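Local atomic coordinates of aldehyde dehydrogenase family protein (Pseudomonas syringae pv. tomato, PDB entry 5IUW), a protein that probably oxidises aldehydes with NAD(P)+ as a member of the aldehyde dehydrogenase family, and binds NAD and the plant hormone indole-3-acetic acid. Residues A432-N437 with W454-D459; T464-G469 with S480-D485; V165-P170 with Q298-T303; D363-V368 with N393-A398. All coordinates share one frame; numbering follows the deposited sequence.

How the interactions relate
Interactions 1, 2 and 3 are buried, whereas interaction 4 lies at the surface. Interactions 1 and 4 reach the same mixed sheet: in interaction 1 two of its parallel strands pair by backbone bonds, while in interaction 4 an ion pair joins the end of helix 347-362 to the start of helix 396-399. Interaction 3, nearest the middle of the chain, joins two loops beside NAD and indoleacetate through one hydrogen bond from a side-chain amide and ring edges. Interaction 2 is a small, mainly van der Waals contact between loops. The first three all touch indoleacetate, and Thr303 meets both Tyr458 of interaction 1 and Phe467 of interaction 2. The first two also touch the second subunit.

Interaction 1: residues A432-N437 with W454-D459; sequences AVWTAN and WVNQYD. With IAC (1H-indol-3-ylacetic acid), chain D.
Asn456 turns its CG anti to its carbonyl carbon (chi1 -66°), which carries its amide back to Thr435, while the same placement of CG in Trp434 (chi1 -59°) lays the indole against the backbone of Asn456 and Gln457. The amide grips both polar atoms of the Thr435 backbone. OD1 of Asn456 takes the N-H of Thr435 at 2.9 Å on an in-plane lone pair, though the bond is bent to 135°, and ND2 of Asn456 gives to Thr435 O at 2.9 Å from above that carbonyl plane. Over one indole face, CA of Asn456 makes a CH-pi contact 4.0 Å from the centroid of the six-membered ring of Trp434; NE1 of Trp434 hydrogen-bonds to Asn274. Val433 is held through its backbone: its N donates to Trp454 O and its O accepts from Asn456 N, both 2.8 Å. At the start of segment 432-437, CB of Ala432 touches CD1 of Tyr458 at 3.4 Å; the Tyr458 hydroxyl hydrogen-bonds to Thr303. Segment 454-459 ends at the ligand, OD1 of Asp459 lying 3.1 Å from C5 of indoleacetate. Strand 430-434, helix 438-447 and strand 452-455 form a beta-alpha-beta unit with parallel strands, and the sheet continues into the second subunit.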
# COMPACT_ATOMS: atom_id res chain seq x y z
N ALA A 432 -23.95 12.95 8.36
CA ALA A 432 -23.59 14.05 7.47
C ALA A 432 -23.43 15.38 8.22
O ALA A 432 -24.07 15.62 9.24
CB ALA A 432 -24.61 14.20 6.34
N VAL A 433 -22.56 16.22 7.67
CA VAL A 433 -22.27 17.55 8.19
C VAL A 433 -22.35 18.58 7.09
O VAL A 433 -21.74 18.41 6.03
CB VAL A 433 -20.85 17.62 8.78
CG1 VAL A 433 -20.59 19.00 9.32
CG2 VAL A 433 -20.69 16.58 9.86
N TRP A 434 -23.08 19.67 7.34
CA TRP A 434 -23.17 20.75 6.38
C TRP A 434 -22.60 22.05 6.97
O TRP A 434 -23.18 22.65 7.88
CB TRP A 434 -24.62 20.95 5.92
CG TRP A 434 -25.24 19.75 5.28
CD1 TRP A 434 -25.65 18.61 5.91
CD2 TRP A 434 -25.54 19.57 3.89
NE1 TRP A 434 -26.18 17.74 4.99
CE2 TRP A 434 -26.13 18.30 3.75
CE3 TRP A 434 -25.38 20.37 2.75
CZ2 TRP A 434 -26.55 17.80 2.51
CZ3 TRP A 434 -25.79 19.87 1.52
CH2 TRP A 434 -26.37 18.60 1.42
N THR A 435 -21.46 22.47 6.44
CA THR A 435 -20.85 23.74 6.84
C THR A 435 -19.84 24.18 5.79
O THR A 435 -19.24 23.35 5.11
CB THR A 435 -20.15 23.64 8.22
OG1 THR A 435 -19.35 24.80 8.43
CG2 THR A 435 -19.28 22.42 8.29
N ALA A 436 -19.67 25.49 5.64
CA ALA A 436 -18.68 26.06 4.73
C ALA A 436 -17.30 26.21 5.39
O ALA A 436 -16.33 26.59 4.73
CB ALA A 436 -19.16 27.42 4.21
N ASN A 437 -17.22 25.91 6.68
CA ASN A 437 -16.00 26.17 7.44
C ASN A 437 -15.05 24.98 7.42
O ASN A 437 -15.44 23.86 7.73
CB ASN A 437 -16.35 26.56 8.88
CG ASN A 437 -15.13 26.96 9.69
OD1 ASN A 437 -14.54 26.15 10.39
ND2 ASN A 437 -14.76 28.23 9.59
N TRP A 454 -20.59 12.17 5.38
CA TRP A 454 -20.75 12.95 4.17
C TRP A 454 -20.75 14.43 4.54
O TRP A 454 -21.42 14.84 5.47
CB TRP A 454 -22.03 12.53 3.43
CG TRP A 454 -21.98 11.06 3.03
CD1 TRP A 454 -20.99 10.43 2.33
CD2 TRP A 454 -22.97 10.06 3.31
NE1 TRP A 454 -21.29 9.11 2.17
CE2 TRP A 454 -22.50 8.85 2.76
CE3 TRP A 454 -24.19 10.06 3.98
CZ2 TRP A 454 -23.21 7.66 2.85
CZ3 TRP A 454 -24.91 8.88 4.06
CH2 TRP A 454 -24.42 7.70 3.50
N VAL A 455 -19.98 15.22 3.81
CA VAL A 455 -19.85 16.64 4.09
C VAL A 455 -20.37 17.47 2.92
O VAL A 455 -19.90 17.32 1.79
CB VAL A 455 -18.38 17.01 4.36
CG1 VAL A 455 -18.24 18.50 4.63
CG2 VAL A 455 -17.85 16.19 5.53
N ASN A 456 -21.32 18.35 3.22
CA ASN A 456 -22.01 19.19 2.23
C ASN A 456 -22.66 18.39 1.11
O ASN A 456 -22.82 18.87 -0.01
CB ASN A 456 -21.07 20.25 1.68
CG ASN A 456 -20.67 21.24 2.76
OD1 ASN A 456 -21.38 21.37 3.76
ND2 ASN A 456 -19.53 21.91 2.59
N GLN A 457 -23.05 17.17 1.45
CA GLN A 457 -23.84 16.29 0.59
C GLN A 457 -24.42 15.19 1.48
O GLN A 457 -24.04 15.06 2.64
CB GLN A 457 -23.00 15.69 -0.53
CG GLN A 457 -21.93 14.73 -0.04
CD GLN A 457 -20.96 14.32 -1.12
OE1 GLN A 457 -21.32 14.22 -2.28
NE2 GLN A 457 -19.71 14.10 -0.73
N TYR A 458 -25.34 14.41 0.94
CA TYR A 458 -25.80 13.22 1.63
C TYR A 458 -25.74 12.06 0.66
O TYR A 458 -25.80 12.27 -0.55
CB TYR A 458 -27.21 13.41 2.19
CG TYR A 458 -27.50 12.43 3.30
CD1 TYR A 458 -27.19 12.74 4.62
CD2 TYR A 458 -28.04 11.18 3.03
CE1 TYR A 458 -27.42 11.85 5.63
CE2 TYR A 458 -28.28 10.27 4.05
CZ TYR A 458 -27.97 10.62 5.35
OH TYR A 458 -28.17 9.74 6.36
N ASP A 459 -25.62 10.83 1.18
CA ASP A 459 -25.62 9.62 0.35
C ASP A 459 -24.52 9.66 -0.70
O ASP A 459 -24.73 9.34 -1.87
CB ASP A 459 -26.98 9.42 -0.32
CG ASP A 459 -27.16 8.02 -0.88
OD1 ASP A 459 -26.51 7.09 -0.36
OD2 ASP A 459 -27.96 7.85 -1.83
C IAC D . -26.79 3.89 -1.24
C1 IAC D . -27.60 2.80 -1.29
C2 IAC D . -28.38 2.54 -2.45
C3 IAC D . -28.30 3.41 -3.54
C4 IAC D . -27.47 4.53 -3.48
C5 IAC D . -26.71 4.78 -2.35
C7 IAC D . -27.49 2.12 -0.09
C8 IAC D . -26.59 2.79 0.72
C17 IAC D . -28.23 0.85 0.24
C18 IAC D . -28.21 0.60 1.72
N IAC D . -26.15 3.88 0.02
O2 IAC D . -29.24 0.81 2.42
O3 IAC D . -27.15 0.15 2.23

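Interaction 2: residues T464-G469 with S480-D485; sequences TAPFGG and SLHAFD. With IAC (1H-indol-3-ylacetic acid), chain D.
Pro466 rests its ring on Ser480 where two loops flanking the short strand 474-475 come together; Ser480 forms an ST turn, its OG accepting from the backbone N of His482 at 3.1 Å. The first shell is compact. CG of Pro466 lies 3.4 Å from OG of Ser480, and CD of Pro466 is 3.7 Å from the Ser480 CB. The same CG reaches the imidazole, 3.7 Å from CD2 of His482, the two side chains crossing obliquely. CB of Ser480 also packs against the carbonyl O of Thr464, at 3.4 Å. The contact across the loops is thus mainly van der Waals, the serine hydroxyl accepting within its own turn.

The next shell sets these groups in place. With chi1 at 85°, OG of Ser480 stands between its backbone N and carbonyl carbon, a placement from which it can face both the proline ring and the N-H of His482. A backbone bond between Ser480 and Met463 ties the two loops together, and another joins Phe467 to Asp478. Other subunits complete the surroundings: NE2 of His482 hydrogen-bonds to Glu141 of the second subunit, while the carbonyl of Thr464 hydrogen-bonds to Tyr139 of the fourth.

Immediately after Pro466, the chain enters the ligand site. Phe467 holds its CG anti to the backbone N (chi1 -180°), extending the ring away from segment 480-485; Trp176 meets this ring edge-to-face. At the far end of the phenyl group, CZ of Phe467 comes 3.8 Å from C8 of the indoleacetate ring.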
# COMPACT_ATOMS: atom_id res chain seq x y z
N THR A 464 -15.39 3.28 -4.79
CA THR A 464 -14.12 3.48 -4.11
C THR A 464 -14.27 3.69 -2.60
O THR A 464 -13.28 3.64 -1.87
CB THR A 464 -13.32 4.69 -4.68
OG1 THR A 464 -13.93 5.91 -4.26
CG2 THR A 464 -13.25 4.63 -6.20
N ALA A 465 -15.49 3.91 -2.13
CA ALA A 465 -15.72 4.22 -0.71
C ALA A 465 -16.20 3.02 0.09
O ALA A 465 -17.30 2.54 -0.13
CB ALA A 465 -16.72 5.35 -0.59
N PRO A 466 -15.37 2.54 1.04
CA PRO A 466 -15.80 1.49 1.96
C PRO A 466 -17.05 1.92 2.71
O PRO A 466 -17.16 3.08 3.10
CB PRO A 466 -14.63 1.36 2.95
CG PRO A 466 -13.52 2.12 2.38
CD PRO A 466 -14.02 3.04 1.32
N PHE A 467 -17.96 0.98 2.92
CA PHE A 467 -19.26 1.26 3.49
C PHE A 467 -19.55 0.23 4.58
O PHE A 467 -19.40 -0.96 4.34
CB PHE A 467 -20.33 1.23 2.39
CG PHE A 467 -21.72 1.51 2.87
CD1 PHE A 467 -22.48 0.52 3.47
CD2 PHE A 467 -22.29 2.76 2.68
CE1 PHE A 467 -23.76 0.77 3.91
CE2 PHE A 467 -23.59 3.02 3.10
CZ PHE A 467 -24.32 2.01 3.72
N GLY A 468 -19.95 0.69 5.76
CA GLY A 468 -20.24 -0.20 6.88
C GLY A 468 -20.23 0.51 8.23
O GLY A 468 -19.99 1.72 8.29
N GLY A 469 -20.48 -0.23 9.30
CA GLY A 469 -20.83 0.38 10.57
C GLY A 469 -19.77 0.42 11.66
O GLY A 469 -18.86 -0.41 11.68
N SER A 480 -15.26 -0.84 -2.29
CA SER A 480 -13.80 -0.60 -2.26
C SER A 480 -12.99 -1.89 -2.22
O SER A 480 -13.55 -2.99 -2.29
CB SER A 480 -13.42 0.29 -1.07
OG SER A 480 -13.23 -0.46 0.12
N LEU A 481 -11.68 -1.75 -2.13
CA LEU A 481 -10.79 -2.90 -2.04
C LEU A 481 -10.89 -3.58 -0.66
O LEU A 481 -10.59 -4.75 -0.54
CB LEU A 481 -9.36 -2.46 -2.33
CG LEU A 481 -9.18 -1.77 -3.70
CD1 LEU A 481 -7.74 -1.35 -3.97
CD2 LEU A 481 -9.70 -2.65 -4.83
N HIS A 482 -11.32 -2.83 0.36
CA HIS A 482 -11.41 -3.39 1.71
C HIS A 482 -12.47 -4.49 1.83
O HIS A 482 -12.39 -5.32 2.74
CB HIS A 482 -11.71 -2.28 2.72
CG HIS A 482 -10.62 -1.26 2.84
ND1 HIS A 482 -9.51 -1.45 3.63
CD2 HIS A 482 -10.47 -0.05 2.25
CE1 HIS A 482 -8.73 -0.39 3.53
NE2 HIS A 482 -9.28 0.47 2.69
N ALA A 483 -13.44 -4.51 0.93
CA ALA A 483 -14.43 -5.58 0.94
C ALA A 483 -13.81 -6.95 0.68
O ALA A 483 -14.29 -7.95 1.16
CB ALA A 483 -15.52 -5.30 -0.07
N PHE A 484 -12.72 -6.98 -0.09
CA PHE A 484 -12.06 -8.23 -0.45
C PHE A 484 -11.52 -8.98 0.80
O PHE A 484 -11.49 -10.21 0.83
CB PHE A 484 -10.90 -7.98 -1.42
CG PHE A 484 -11.33 -7.71 -2.84
CD1 PHE A 484 -12.19 -6.67 -3.15
CD2 PHE A 484 -10.85 -8.49 -3.87
CE1 PHE A 484 -12.58 -6.44 -4.46
CE2 PHE A 484 -11.24 -8.26 -5.19
CZ PHE A 484 -12.09 -7.23 -5.48
N ASP A 485 -11.10 -8.24 1.81
CA ASP A 485 -10.50 -8.83 2.99
C ASP A 485 -11.48 -9.70 3.78
O ASP A 485 -11.07 -10.53 4.58
CB ASP A 485 -9.94 -7.72 3.89
CG ASP A 485 -8.82 -6.93 3.22
OD1 ASP A 485 -8.26 -7.40 2.19
OD2 ASP A 485 -8.50 -5.83 3.71
C IAC D . -26.79 3.89 -1.24
C1 IAC D . -27.60 2.80 -1.29
C2 IAC D . -28.38 2.54 -2.45
C3 IAC D . -28.30 3.41 -3.54
C4 IAC D . -27.47 4.53 -3.48
C5 IAC D . -26.71 4.78 -2.35
C7 IAC D . -27.49 2.12 -0.09
C8 IAC D . -26.59 2.79 0.72
C17 IAC D . -28.23 0.85 0.24
C18 IAC D . -28.21 0.60 1.72
N IAC D . -26.15 3.88 0.02
O2 IAC D . -29.24 0.81 2.42
O3 IAC D . -27.15 0.15 2.23

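Interaction 3: residues V165-P170 with Q298-T303. With NAD (nicotinamide-adenine-dinucleotide), chain C; IAC (1H-indol-3-ylacetic acid), chain D.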
# COMPACT_ATOMS: atom_id res chain seq x y z
N VAL A 165 -28.96 -11.71 2.61
CA VAL A 165 -29.22 -10.31 2.28
C VAL A 165 -30.69 -9.90 2.49
O VAL A 165 -31.57 -10.76 2.62
CB VAL A 165 -28.80 -10.04 0.82
CG1 VAL A 165 -27.32 -10.29 0.65
CG2 VAL A 165 -29.58 -10.90 -0.12
N PRO A 166 -30.95 -8.57 2.53
CA PRO A 166 -32.29 -8.09 2.86
C PRO A 166 -33.09 -7.72 1.61
O PRO A 166 -32.66 -7.96 0.49
CB PRO A 166 -32.00 -6.85 3.70
CG PRO A 166 -30.78 -6.26 3.02
CD PRO A 166 -30.02 -7.43 2.40
N TRP A 167 -34.25 -7.13 1.84
CA TRP A 167 -35.21 -6.88 0.77
C TRP A 167 -35.22 -5.44 0.23
O TRP A 167 -35.88 -5.18 -0.76
CB TRP A 167 -36.60 -7.26 1.25
CG TRP A 167 -36.99 -6.63 2.54
CD1 TRP A 167 -36.95 -7.20 3.78
CD2 TRP A 167 -37.49 -5.30 2.74
NE1 TRP A 167 -37.40 -6.31 4.73
CE2 TRP A 167 -37.74 -5.14 4.11
CE3 TRP A 167 -37.77 -4.23 1.87
CZ2 TRP A 167 -38.24 -3.95 4.65
CZ3 TRP A 167 -38.27 -3.04 2.41
CH2 TRP A 167 -38.50 -2.92 3.79
N ASN A 168 -34.52 -4.51 0.87
CA ASN A 168 -34.69 -3.12 0.46
C ASN A 168 -33.93 -2.74 -0.83
O ASN A 168 -34.41 -1.94 -1.62
CB ASN A 168 -34.33 -2.17 1.60
CG ASN A 168 -32.88 -2.27 2.02
OD1 ASN A 168 -32.26 -3.33 1.95
ND2 ASN A 168 -32.34 -1.14 2.47
N PHE A 169 -32.74 -3.29 -1.02
CA PHE A 169 -32.07 -3.23 -2.32
C PHE A 169 -31.62 -4.64 -2.67
O PHE A 169 -30.45 -4.98 -2.48
CB PHE A 169 -30.86 -2.28 -2.30
CG PHE A 169 -31.20 -0.84 -2.05
CD1 PHE A 169 -31.42 0.03 -3.11
CD2 PHE A 169 -31.25 -0.34 -0.76
CE1 PHE A 169 -31.71 1.36 -2.88
CE2 PHE A 169 -31.53 1.00 -0.52
CZ PHE A 169 -31.76 1.85 -1.58
N PRO A 170 -32.54 -5.48 -3.15
CA PRO A 170 -32.31 -6.92 -3.32
C PRO A 170 -31.10 -7.23 -4.21
O PRO A 170 -30.18 -7.93 -3.80
CB PRO A 170 -33.60 -7.42 -3.98
CG PRO A 170 -34.62 -6.39 -3.68
CD PRO A 170 -33.89 -5.08 -3.61
N GLN A 298 -38.69 5.06 -0.12
CA GLN A 298 -39.72 4.98 0.92
C GLN A 298 -39.13 5.01 2.33
O GLN A 298 -39.73 4.50 3.27
CB GLN A 298 -40.57 3.71 0.76
CG GLN A 298 -41.26 3.51 -0.59
CD GLN A 298 -40.31 3.09 -1.70
OE1 GLN A 298 -40.21 3.76 -2.72
NE2 GLN A 298 -39.61 1.98 -1.50
N GLY A 299 -37.94 5.59 2.48
CA GLY A 299 -37.28 5.60 3.77
C GLY A 299 -36.78 4.23 4.21
O GLY A 299 -36.31 4.06 5.34
N GLU A 300 -36.89 3.25 3.32
CA GLU A 300 -36.41 1.90 3.60
C GLU A 300 -34.95 1.80 3.19
O GLU A 300 -34.59 1.05 2.27
CB GLU A 300 -37.27 0.86 2.87
CG GLU A 300 -38.75 0.92 3.24
CD GLU A 300 -39.63 0.11 2.30
OE1 GLU A 300 -39.33 0.07 1.08
OE2 GLU A 300 -40.63 -0.47 2.79
N VAL A 301 -34.12 2.60 3.85
CA VAL A 301 -32.71 2.75 3.54
C VAL A 301 -31.93 2.75 4.85
O VAL A 301 -32.24 3.51 5.77
CB VAL A 301 -32.44 4.06 2.77
CG1 VAL A 301 -30.94 4.25 2.53
CG2 VAL A 301 -33.22 4.09 1.45
N CYS A 302 -30.93 1.89 4.94
CA CYS A 302 -30.20 1.77 6.19
C CYS A 302 -29.53 3.08 6.62
O CYS A 302 -29.41 3.36 7.80
CB CYS A 302 -29.16 0.66 6.07
SG CYS A 302 -27.82 1.00 4.87
N THR A 303 -29.12 3.87 5.64
CA THR A 303 -28.47 5.14 5.90
C THR A 303 -29.40 6.34 5.76
O THR A 303 -28.93 7.47 5.61
CB THR A 303 -27.28 5.36 4.97
OG1 THR A 303 -27.71 5.22 3.61
CG2 THR A 303 -26.20 4.34 5.27
PA NAD C . -33.77 -9.07 8.62
O1A NAD C . -32.63 -9.13 9.61
O2A NAD C . -35.06 -9.43 9.29
O5B NAD C . -33.49 -10.14 7.47
C5B NAD C . -32.33 -9.95 6.63
C4B NAD C . -31.86 -11.37 6.15
O4B NAD C . -31.59 -12.13 7.17
C3B NAD C . -33.00 -12.03 5.40
O3B NAD C . -32.52 -12.66 4.30
C2B NAD C . -33.55 -13.02 6.47
O2B NAD C . -34.38 -14.08 5.81
C1B NAD C . -32.49 -13.45 7.05
N9A NAD C . -32.76 -14.02 8.37
C8A NAD C . -33.79 -13.71 9.19
N7A NAD C . -33.69 -14.48 10.29
C5A NAD C . -32.58 -15.27 10.17
C6A NAD C . -32.01 -16.22 11.00
N6A NAD C . -32.46 -16.64 12.26
N1A NAD C . -30.90 -16.87 10.65
C2A NAD C . -30.33 -16.58 9.45
N3A NAD C . -30.88 -15.64 8.62
C4A NAD C . -32.01 -14.98 8.99
O3 NAD C . -33.82 -7.60 8.03
PN NAD C . -34.85 -7.06 6.91
O1N NAD C . -36.24 -7.49 7.30
O2N NAD C . -34.48 -7.69 5.59
O5D NAD C . -34.86 -5.46 6.91
C5D NAD C . -33.76 -4.66 6.46
C4D NAD C . -32.73 -4.35 7.62
O4D NAD C . -31.57 -4.44 7.06
C3D NAD C . -32.79 -2.92 8.17
O3D NAD C . -32.55 -2.88 9.51
C2D NAD C . -31.64 -2.20 7.42
O2D NAD C . -31.11 -1.01 8.18
C1D NAD C . -30.75 -3.08 7.30
N1N NAD C . -29.90 -2.78 6.16
C2N NAD C . -28.55 -2.56 6.34
C3N NAD C . -27.74 -2.26 5.24
C7N NAD C . -26.25 -2.00 5.44
O7N NAD C . -25.82 -1.79 6.56
N7N NAD C . -25.39 -2.00 4.36
C4N NAD C . -28.30 -2.20 3.97
C5N NAD C . -29.65 -2.43 3.78
C6N NAD C . -30.46 -2.72 4.89
C IAC D . -26.79 3.89 -1.24
C1 IAC D . -27.60 2.80 -1.29
C2 IAC D . -28.38 2.54 -2.45
C3 IAC D . -28.30 3.41 -3.54
C4 IAC D . -27.47 4.53 -3.48
C5 IAC D . -26.71 4.78 -2.35
C7 IAC D . -27.49 2.12 -0.09
C8 IAC D . -26.59 2.79 0.72
C17 IAC D . -28.23 0.85 0.24
C18 IAC D . -28.21 0.60 1.72
N IAC D . -26.15 3.88 0.02
O2 IAC D . -29.24 0.81 2.42
O3 IAC D . -27.15 0.15 2.23
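Asn168 reaches across to Glu300 where two loops meet at the NAD and indoleacetate site of this aldehyde dehydrogenase fold, the first of them leading into helix 170-183. Its CB already lies 3.3 Å from the carbonyl O of Glu300. With chi1 at 63°, CG of Asn168 falls between the backbone N and carbonyl carbon, bringing the amide beside the nicotinamide: OD1 and ND2 of Asn168 both approach C5N of NAD at 3.3 Å. ND2 of Asn168 also donates to Glu300 O at 3.1 Å, from well above the carbonyl plane. This bond links the loop beside the nicotinamide to an inverse gamma turn at Glu300.

Asn168 and the backbone N of Cys302 lie near the ligand carboxylate, consistent with the oxyanion hole of aldehyde dehydrogenases, though the bond from Cys302 N is less sure.

The Glu300 carboxylate meets the indole edge of Trp167, their planes 74° apart. Gln298 steadies this acid through OE1, and OE2 hydrogen-bonds to the backbone N of Val345. NE1 of Trp167 makes a weak hydrogen bond to the NAD phosphate. Phe169 turns one ring face to indoleacetate, while CE2 at the phenyl edge of Phe169 packs 4.0 Å from CG2 of Val301.

Interaction 4: residues D363-V368 with N393-A398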
# COMPACT_ATOMS: atom_id res chain seq x y z
N ASP A 363 -44.96 10.40 22.45
CA ASP A 363 -43.79 10.90 23.17
C ASP A 363 -43.66 12.42 23.16
O ASP A 363 -42.75 12.97 23.77
CB ASP A 363 -42.52 10.28 22.59
CG ASP A 363 -42.48 8.77 22.76
OD1 ASP A 363 -43.43 8.21 23.36
OD2 ASP A 363 -41.49 8.16 22.30
N GLY A 364 -44.55 13.10 22.45
CA GLY A 364 -44.64 14.55 22.56
C GLY A 364 -44.05 15.39 21.44
O GLY A 364 -43.94 16.61 21.59
N ALA A 365 -43.67 14.77 20.33
CA ALA A 365 -43.19 15.51 19.18
C ALA A 365 -44.34 16.20 18.45
O ALA A 365 -45.51 15.88 18.68
CB ALA A 365 -42.45 14.58 18.23
N ARG A 366 -44.01 17.14 17.57
CA ARG A 366 -45.02 17.90 16.84
C ARG A 366 -45.04 17.50 15.37
O ARG A 366 -44.08 17.74 14.64
CB ARG A 366 -44.77 19.41 16.97
CG ARG A 366 -45.86 20.29 16.37
CD ARG A 366 -45.57 21.79 16.54
NE ARG A 366 -45.11 22.41 15.29
CZ ARG A 366 -43.95 23.03 15.13
NH1 ARG A 366 -43.11 23.14 16.15
NH2 ARG A 366 -43.63 23.56 13.96
N LEU A 367 -46.13 16.87 14.94
CA LEU A 367 -46.30 16.53 13.52
C LEU A 367 -46.38 17.80 12.66
O LEU A 367 -47.25 18.64 12.87
CB LEU A 367 -47.56 15.69 13.32
CG LEU A 367 -47.85 15.23 11.89
CD1 LEU A 367 -46.77 14.30 11.41
CD2 LEU A 367 -49.22 14.55 11.79
N VAL A 368 -45.48 17.94 11.69
CA VAL A 368 -45.55 19.11 10.82
C VAL A 368 -45.72 18.76 9.34
O VAL A 368 -45.83 19.65 8.51
CB VAL A 368 -44.31 20.01 10.98
CG1 VAL A 368 -44.21 20.54 12.40
CG2 VAL A 368 -43.04 19.25 10.60
N ASN A 393 -33.68 13.62 21.69
CA ASN A 393 -32.97 12.41 21.28
C ASN A 393 -33.32 11.18 22.12
O ASN A 393 -33.04 10.05 21.73
CB ASN A 393 -31.44 12.64 21.29
CG ASN A 393 -30.68 11.61 20.45
OD1 ASN A 393 -30.91 11.47 19.25
ND2 ASN A 393 -29.76 10.89 21.08
N ALA A 394 -33.96 11.41 23.27
CA ALA A 394 -34.40 10.31 24.13
C ALA A 394 -35.70 9.66 23.66
O ALA A 394 -36.02 8.55 24.07
CB ALA A 394 -34.56 10.80 25.58
N MET A 395 -36.45 10.35 22.81
CA MET A 395 -37.72 9.81 22.32
C MET A 395 -37.52 8.55 21.48
O MET A 395 -36.46 8.36 20.88
CB MET A 395 -38.46 10.86 21.49
CG MET A 395 -38.86 12.09 22.27
SD MET A 395 -39.61 13.29 21.16
CE MET A 395 -40.02 14.61 22.29
N ARG A 396 -38.54 7.71 21.43
CA ARG A 396 -38.48 6.46 20.69
C ARG A 396 -38.20 6.67 19.20
O ARG A 396 -37.41 5.94 18.60
CB ARG A 396 -39.78 5.66 20.85
CG ARG A 396 -39.86 4.82 22.13
CD ARG A 396 -41.22 4.12 22.30
NE ARG A 396 -42.34 5.05 22.37
CZ ARG A 396 -43.62 4.70 22.43
NH1 ARG A 396 -43.97 3.42 22.42
NH2 ARG A 396 -44.56 5.63 22.49
N ILE A 397 -38.84 7.67 18.60
CA ILE A 397 -38.64 7.89 17.17
C ILE A 397 -37.22 8.43 16.90
O ILE A 397 -36.77 8.40 15.77
CB ILE A 397 -39.70 8.85 16.56
CG1 ILE A 397 -39.73 10.20 17.28
CG2 ILE A 397 -41.09 8.21 16.57
CD1 ILE A 397 -40.50 11.26 16.53
N ALA A 398 -36.52 8.89 17.93
CA ALA A 398 -35.14 9.35 17.72
C ALA A 398 -34.12 8.26 18.00
O ALA A 398 -33.01 8.30 17.49
CB ALA A 398 -34.85 10.57 18.58
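OD2 of Asp363 is gripped twice by Arg396, by a backbone and a side-chain nitrogen. The backbone N of Arg396 meets this oxygen at 3.1 Å, nearly along its C-O axis, while NE of Arg396 donates to the syn lone pair of Asp363 OD2 at 3.2 Å, in an almost straight bond of 175°. The other oxygen, OD1 of Asp363, takes NH2 of Arg396 at 2.9 Å. The guanidinium therefore holds the carboxylate side-on through NE and NH2, with 27° between the two planes. A bend at chi3 of Arg396 (-60°) folds its chain back so that these nitrogens face the same acid as the residue's own N-H. The three bonds fix the carboxylate against rotation and join the salt bridge to the helix start.

The contact connects the end of helix 347-362 to the beginning of helix 396-399. Gly364, with positive phi, closes the first helix in a Schellman motif, and Met395 occupies the N-cap position of the second. Beside the ion pair, the extended side chain of Met395 runs along the turn: its CG packs 4.1 Å from CB of Asp363, and its terminal CE lies 3.5 Å from the carbonyl O of Asp363. Beyond it, Ala365 sets its CB 4.2 Å from CD1 of Ile397. Val391 touches both Ala365 and Ile397, while Ala359 and Thr362 of helix 347-362 touch the side chain of Arg396.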